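Iron(III) ABC transporter, periplasmic iron-compound-binding protein (Vibrio cholerae, PDB 3TEF) probably binds iron(III) complexes of catecholate siderophores in the periplasm and hands them to an ABC transporter for import. Local coordinates at residues F105-T117 and G173-F185. Sequence-based numbering, arbitrary orientation.
Sequences FAAEADQGYWEST and GANSRFSSVYKDF
Lys183 reaches across to the turn before helix 113-128 and gives hydrogen bonds to two successive carbonyls. Its NZ lies 3.0 Å from Ala109 O and 2.9 Å from Asp110 O. The first carbonyl is met at a C=O...N angle of 146°, the second from above its plane. The chain is extended beyond CG, which carries NZ this far. A third bond, to Asn175 OD1, comes from its own segment, so three oxygens hold the ammonium group.

The first turn of helix 113-128 has backbone N-H groups without helical acceptors, and residues 179-184 supply acceptors for two of them. Tyr113 N donates to Ser179 OG at 3.0 Å, with a bent N-H...O angle of 130°. Trp114 N donates to Asp184 OD2 at 2.7 Å, reaching it from above the carboxylate plane. The helix N-terminus would probably stabilise the negative charge of Asp184. OD2 also sits at the edge of the Tyr113 ring.

Close packing surrounds these bonds. Ser180 CB packs 3.6 Å from Tyr113 CB, and Ala109 CB lies 3.3 Å from Ser176 O. The Tyr113 hydroxyl turns away to Thr270, and Trp114 NE1 bonds Asp142.

The contact joins the two lobes beside the long linking helix 131-154, as in the bilobal fold of siderophore-binding proteins. Gly112 holds the N-cap position of helix 113-128, while side chains of residues 179-184 meet its first-turn N-H groups.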
loop_
_atom_site.group_PDB
_atom_site.type_symbol
_atom_site.label_atom_id
_atom_site.label_comp_id
_atom_site.label_asym_id
_atom_site.label_seq_id
_atom_site.Cartn_x
_atom_site.Cartn_y
_atom_site.Cartn_z
ATOM N N PHE A 105 0.662 -1.074 10.968
ATOM C CA PHE A 105 1.215 -1.861 9.868
ATOM C C PHE A 105 1.271 -0.930 8.671
ATOM O O PHE A 105 0.233 -0.551 8.113
ATOM C CB PHE A 105 0.290 -3.078 9.600
ATOM C CG PHE A 105 0.784 -4.019 8.523
ATOM C CD1 PHE A 105 1.621 -5.087 8.840
ATOM C CD2 PHE A 105 0.372 -3.862 7.199
ATOM C CE1 PHE A 105 2.071 -5.963 7.864
ATOM C CE2 PHE A 105 0.831 -4.739 6.207
ATOM C CZ PHE A 105 1.679 -5.788 6.549
ATOM N N ALA A 106 2.478 -0.511 8.294
ATOM C CA ALA A 106 2.582 0.554 7.308
ATOM C C ALA A 106 3.966 0.644 6.696
ATOM O O ALA A 106 4.958 0.245 7.315
ATOM C CB ALA A 106 2.212 1.914 7.968
ATOM N N ALA A 107 4.021 1.198 5.489
ATOM C CA ALA A 107 5.285 1.477 4.804
ATOM C C ALA A 107 5.839 2.826 5.254
ATOM O O ALA A 107 5.080 3.691 5.675
ATOM C CB ALA A 107 5.065 1.511 3.329
ATOM N N GLU A 108 7.153 3.005 5.128
ATOM C CA GLU A 108 7.796 4.290 5.446
ATOM C C GLU A 108 8.542 4.837 4.229
ATOM O O GLU A 108 9.392 4.158 3.658
ATOM C CB GLU A 108 8.761 4.136 6.617
ATOM C CG GLU A 108 8.119 3.631 7.894
ATOM C CD GLU A 108 7.029 4.555 8.381
ATOM O OE1 GLU A 108 7.164 5.781 8.182
ATOM O OE2 GLU A 108 6.030 4.053 8.931
ATOM N N ALA A 109 8.214 6.060 3.832
ATOM C CA ALA A 109 8.820 6.664 2.644
ATOM C C ALA A 109 10.319 6.897 2.800
ATOM O O ALA A 109 11.092 6.689 1.859
ATOM C CB ALA A 109 8.102 7.971 2.282
ATOM N N ASP A 110 10.744 7.330 3.986
ATOM C CA ASP A 110 12.165 7.606 4.181
ATOM C C ASP A 110 13.065 6.373 4.009
ATOM O O ASP A 110 14.028 6.412 3.238
ATOM C CB ASP A 110 12.437 8.385 5.487
ATOM C CG ASP A 110 12.290 7.534 6.748
ATOM O OD1 ASP A 110 11.479 6.582 6.773
ATOM O OD2 ASP A 110 12.984 7.845 7.745
ATOM N N GLN A 111 12.753 5.274 4.687
ATOM C CA GLN A 111 13.576 4.069 4.522
ATOM C C GLN A 111 13.248 3.317 3.232
ATOM O O GLN A 111 14.045 2.512 2.747
ATOM C CB GLN A 111 13.489 3.151 5.745
ATOM C CG GLN A 111 12.091 2.859 6.216
ATOM C CD GLN A 111 12.077 2.062 7.510
ATOM O OE1 GLN A 111 11.425 2.448 8.485
ATOM N NE2 GLN A 111 12.803 0.948 7.525
ATOM N N GLY A 112 12.078 3.598 2.667
ATOM C CA GLY A 112 11.683 2.992 1.407
ATOM C C GLY A 112 10.634 1.915 1.592
ATOM O O GLY A 112 10.626 1.199 2.596
ATOM N N TYR A 113 9.759 1.789 0.600
ATOM C CA TYR A 113 8.656 0.833 0.677
ATOM C C TYR A 113 9.086 -0.602 1.021
ATOM O O TYR A 113 8.558 -1.208 1.956
ATOM C CB TYR A 113 7.852 0.820 -0.625
ATOM C CG TYR A 113 6.748 -0.212 -0.589
ATOM C CD1 TYR A 113 5.522 0.080 0.016
ATOM C CD2 TYR A 113 6.932 -1.481 -1.139
ATOM C CE1 TYR A 113 4.512 -0.858 0.069
ATOM C CE2 TYR A 113 5.921 -2.435 -1.094
ATOM C CZ TYR A 113 4.716 -2.110 -0.485
ATOM O OH TYR A 113 3.709 -3.028 -0.407
ATOM N N TRP A 114 10.030 -1.156 0.269
ATOM C CA TRP A 114 10.347 -2.576 0.454
ATOM C C TRP A 114 11.097 -2.880 1.756
ATOM O O TRP A 114 10.757 -3.832 2.466
ATOM C CB TRP A 114 11.041 -3.174 -0.785
ATOM C CG TRP A 114 11.400 -4.643 -0.665
ATOM C CD1 TRP A 114 12.616 -5.212 -0.959
ATOM C CD2 TRP A 114 10.559 -5.718 -0.216
ATOM N NE1 TRP A 114 12.578 -6.560 -0.717
ATOM C CE2 TRP A 114 11.324 -6.903 -0.263
ATOM C CE3 TRP A 114 9.226 -5.798 0.222
ATOM C CZ2 TRP A 114 10.813 -8.153 0.101
ATOM C CZ3 TRP A 114 8.714 -7.040 0.593
ATOM C CH2 TRP A 114 9.511 -8.203 0.533
ATOM N N GLU A 115 12.087 -2.060 2.099
ATOM C CA GLU A 115 12.785 -2.262 3.368
ATOM C C GLU A 115 11.807 -2.171 4.535
ATOM O O GLU A 115 11.845 -2.997 5.442
ATOM C CB GLU A 115 13.938 -1.267 3.548
ATOM C CG GLU A 115 14.996 -1.321 2.453
ATOM C CD GLU A 115 15.914 -2.524 2.566
ATOM O OE1 GLU A 115 15.595 -3.448 3.348
ATOM O OE2 GLU A 115 16.960 -2.542 1.874
ATOM N N SER A 116 10.912 -1.189 4.505
ATOM C CA SER A 116 9.962 -1.045 5.601
ATOM C C SER A 116 8.886 -2.127 5.596
ATOM O O SER A 116 8.497 -2.614 6.652
ATOM C CB SER A 116 9.346 0.367 5.657
ATOM O OG SER A 116 8.566 0.640 4.510
ATOM N N THR A 117 8.437 -2.529 4.410
ATOM C CA THR A 117 7.430 -3.577 4.295
ATOM C C THR A 117 7.950 -4.921 4.836
ATOM O O THR A 117 7.237 -5.636 5.533
ATOM C CB THR A 117 6.944 -3.701 2.840
ATOM O OG1 THR A 117 6.228 -2.512 2.480
ATOM C CG2 THR A 117 6.030 -4.929 2.663
ATOM N N GLY A 173 7.004 11.646 -5.762
ATOM C CA GLY A 173 8.375 11.255 -6.055
ATOM C C GLY A 173 8.944 10.201 -5.120
ATOM O O GLY A 173 8.200 9.451 -4.477
ATOM N N ALA A 174 10.274 10.163 -5.021
ATOM C CA ALA A 174 10.967 9.096 -4.301
ATOM C C ALA A 174 10.696 9.079 -2.798
ATOM O O ALA A 174 10.775 8.029 -2.159
ATOM C CB ALA A 174 12.468 9.170 -4.564
ATOM N N ASN A 175 10.398 10.243 -2.231
ATOM C CA ASN A 175 10.187 10.344 -0.795
ATOM C C ASN A 175 8.714 10.464 -0.445
ATOM O O ASN A 175 8.312 11.245 0.415
ATOM C CB ASN A 175 11.007 11.499 -0.230
ATOM C CG ASN A 175 12.503 11.278 -0.409
ATOM O OD1 ASN A 175 13.020 10.204 -0.101
ATOM N ND2 ASN A 175 13.196 12.282 -0.936
ATOM N N SER A 176 7.916 9.650 -1.122
ATOM C CA SER A 176 6.475 9.683 -0.993
ATOM C C SER A 176 5.962 8.280 -0.700
ATOM O O SER A 176 6.737 7.318 -0.603
ATOM C CB SER A 176 5.851 10.160 -2.304
ATOM O OG SER A 176 5.905 9.122 -3.274
ATOM N N ARG A 177 4.646 8.166 -0.582
ATOM C CA ARG A 177 4.026 6.871 -0.381
ATOM C C ARG A 177 4.348 5.931 -1.542
ATOM O O ARG A 177 4.205 4.722 -1.408
ATOM C CB ARG A 177 2.514 7.030 -0.245
ATOM C CG ARG A 177 1.847 7.658 -1.467
ATOM C CD ARG A 177 0.423 8.092 -1.128
ATOM N NE ARG A 177 -0.409 6.954 -0.744
ATOM C CZ ARG A 177 -1.476 7.037 0.043
ATOM N NH1 ARG A 177 -1.848 8.212 0.556
ATOM N NH2 ARG A 177 -2.176 5.945 0.327
ATOM N N PHE A 178 4.764 6.485 -2.680
ATOM C CA PHE A 178 5.125 5.647 -3.835
ATOM C C PHE A 178 6.641 5.523 -3.991
ATOM O O PHE A 178 7.150 5.364 -5.097
ATOM C CB PHE A 178 4.479 6.163 -5.127
ATOM C CG PHE A 178 2.986 6.235 -5.059
ATOM C CD1 PHE A 178 2.226 5.075 -5.026
ATOM C CD2 PHE A 178 2.333 7.459 -5.000
ATOM C CE1 PHE A 178 0.837 5.143 -4.944
ATOM C CE2 PHE A 178 0.947 7.533 -4.933
ATOM C CZ PHE A 178 0.198 6.373 -4.907
ATOM N N SER A 179 7.349 5.587 -2.868
ATOM C CA SER A 179 8.808 5.460 -2.869
ATOM C C SER A 179 9.297 4.200 -3.601
ATOM O O SER A 179 10.371 4.203 -4.200
ATOM C CB SER A 179 9.351 5.485 -1.438
ATOM O OG SER A 179 8.988 4.327 -0.704
ATOM N N SER A 180 8.495 3.136 -3.564
ATOM C CA SER A 180 8.855 1.863 -4.197
ATOM C C SER A 180 9.337 2.033 -5.636
ATOM O O SER A 180 10.307 1.391 -6.061
ATOM C CB SER A 180 7.651 0.929 -4.185
ATOM O OG SER A 180 6.561 1.582 -4.804
ATOM N N VAL A 181 8.652 2.893 -6.384
ATOM C CA VAL A 181 8.959 3.122 -7.789
ATOM C C VAL A 181 10.430 3.487 -7.992
ATOM O O VAL A 181 11.072 3.012 -8.933
ATOM C CB VAL A 181 8.081 4.242 -8.382
ATOM C CG1 VAL A 181 8.506 4.558 -9.809
ATOM C CG2 VAL A 181 6.596 3.832 -8.356
ATOM N N TYR A 182 10.949 4.320 -7.100
ATOM C CA TYR A 182 12.277 4.904 -7.270
ATOM C C TYR A 182 13.339 4.196 -6.439
ATOM O O TYR A 182 14.432 3.903 -6.931
ATOM C CB TYR A 182 12.215 6.402 -6.942
ATOM C CG TYR A 182 11.175 7.079 -7.797
ATOM C CD1 TYR A 182 11.398 7.265 -9.150
ATOM C CD2 TYR A 182 9.940 7.464 -7.275
ATOM C CE1 TYR A 182 10.457 7.839 -9.962
ATOM C CE2 TYR A 182 8.974 8.042 -8.094
ATOM C CZ TYR A 182 9.244 8.227 -9.435
ATOM O OH TYR A 182 8.316 8.803 -10.275
ATOM N N LYS A 183 13.013 3.916 -5.183
ATOM C CA LYS A 183 13.979 3.351 -4.246
ATOM C C LYS A 183 14.131 1.835 -4.364
ATOM O O LYS A 183 15.200 1.286 -4.083
ATOM C CB LYS A 183 13.630 3.741 -2.807
ATOM C CG LYS A 183 13.592 5.242 -2.571
ATOM C CD LYS A 183 13.600 5.594 -1.088
ATOM C CE LYS A 183 13.514 7.104 -0.897
ATOM N NZ LYS A 183 13.639 7.496 0.537
ATOM N N ASP A 184 13.066 1.162 -4.774
ATOM C CA ASP A 184 13.070 -0.299 -4.830
ATOM C C ASP A 184 13.070 -0.849 -6.236
ATOM O O ASP A 184 13.730 -1.834 -6.501
ATOM C CB ASP A 184 11.883 -0.871 -4.058
ATOM C CG ASP A 184 11.865 -0.420 -2.618
ATOM O OD1 ASP A 184 12.936 -0.421 -1.976
ATOM O OD2 ASP A 184 10.782 -0.047 -2.126
ATOM N N PHE A 185 12.322 -0.218 -7.132
ATOM C CA PHE A 185 12.175 -0.734 -8.481
ATOM C C PHE A 185 13.187 -0.123 -9.448
ATOM O O PHE A 185 13.301 -0.559 -10.596
ATOM C CB PHE A 185 10.744 -0.513 -8.967
ATOM C CG PHE A 185 9.738 -1.425 -8.317
ATOM C CD1 PHE A 185 9.932 -2.797 -8.301
ATOM C CD2 PHE A 185 8.603 -0.909 -7.707
ATOM C CE1 PHE A 185 9.006 -3.646 -7.712
ATOM C CE2 PHE A 185 7.666 -1.755 -7.107
ATOM C CZ PHE A 185 7.861 -3.122 -7.115
#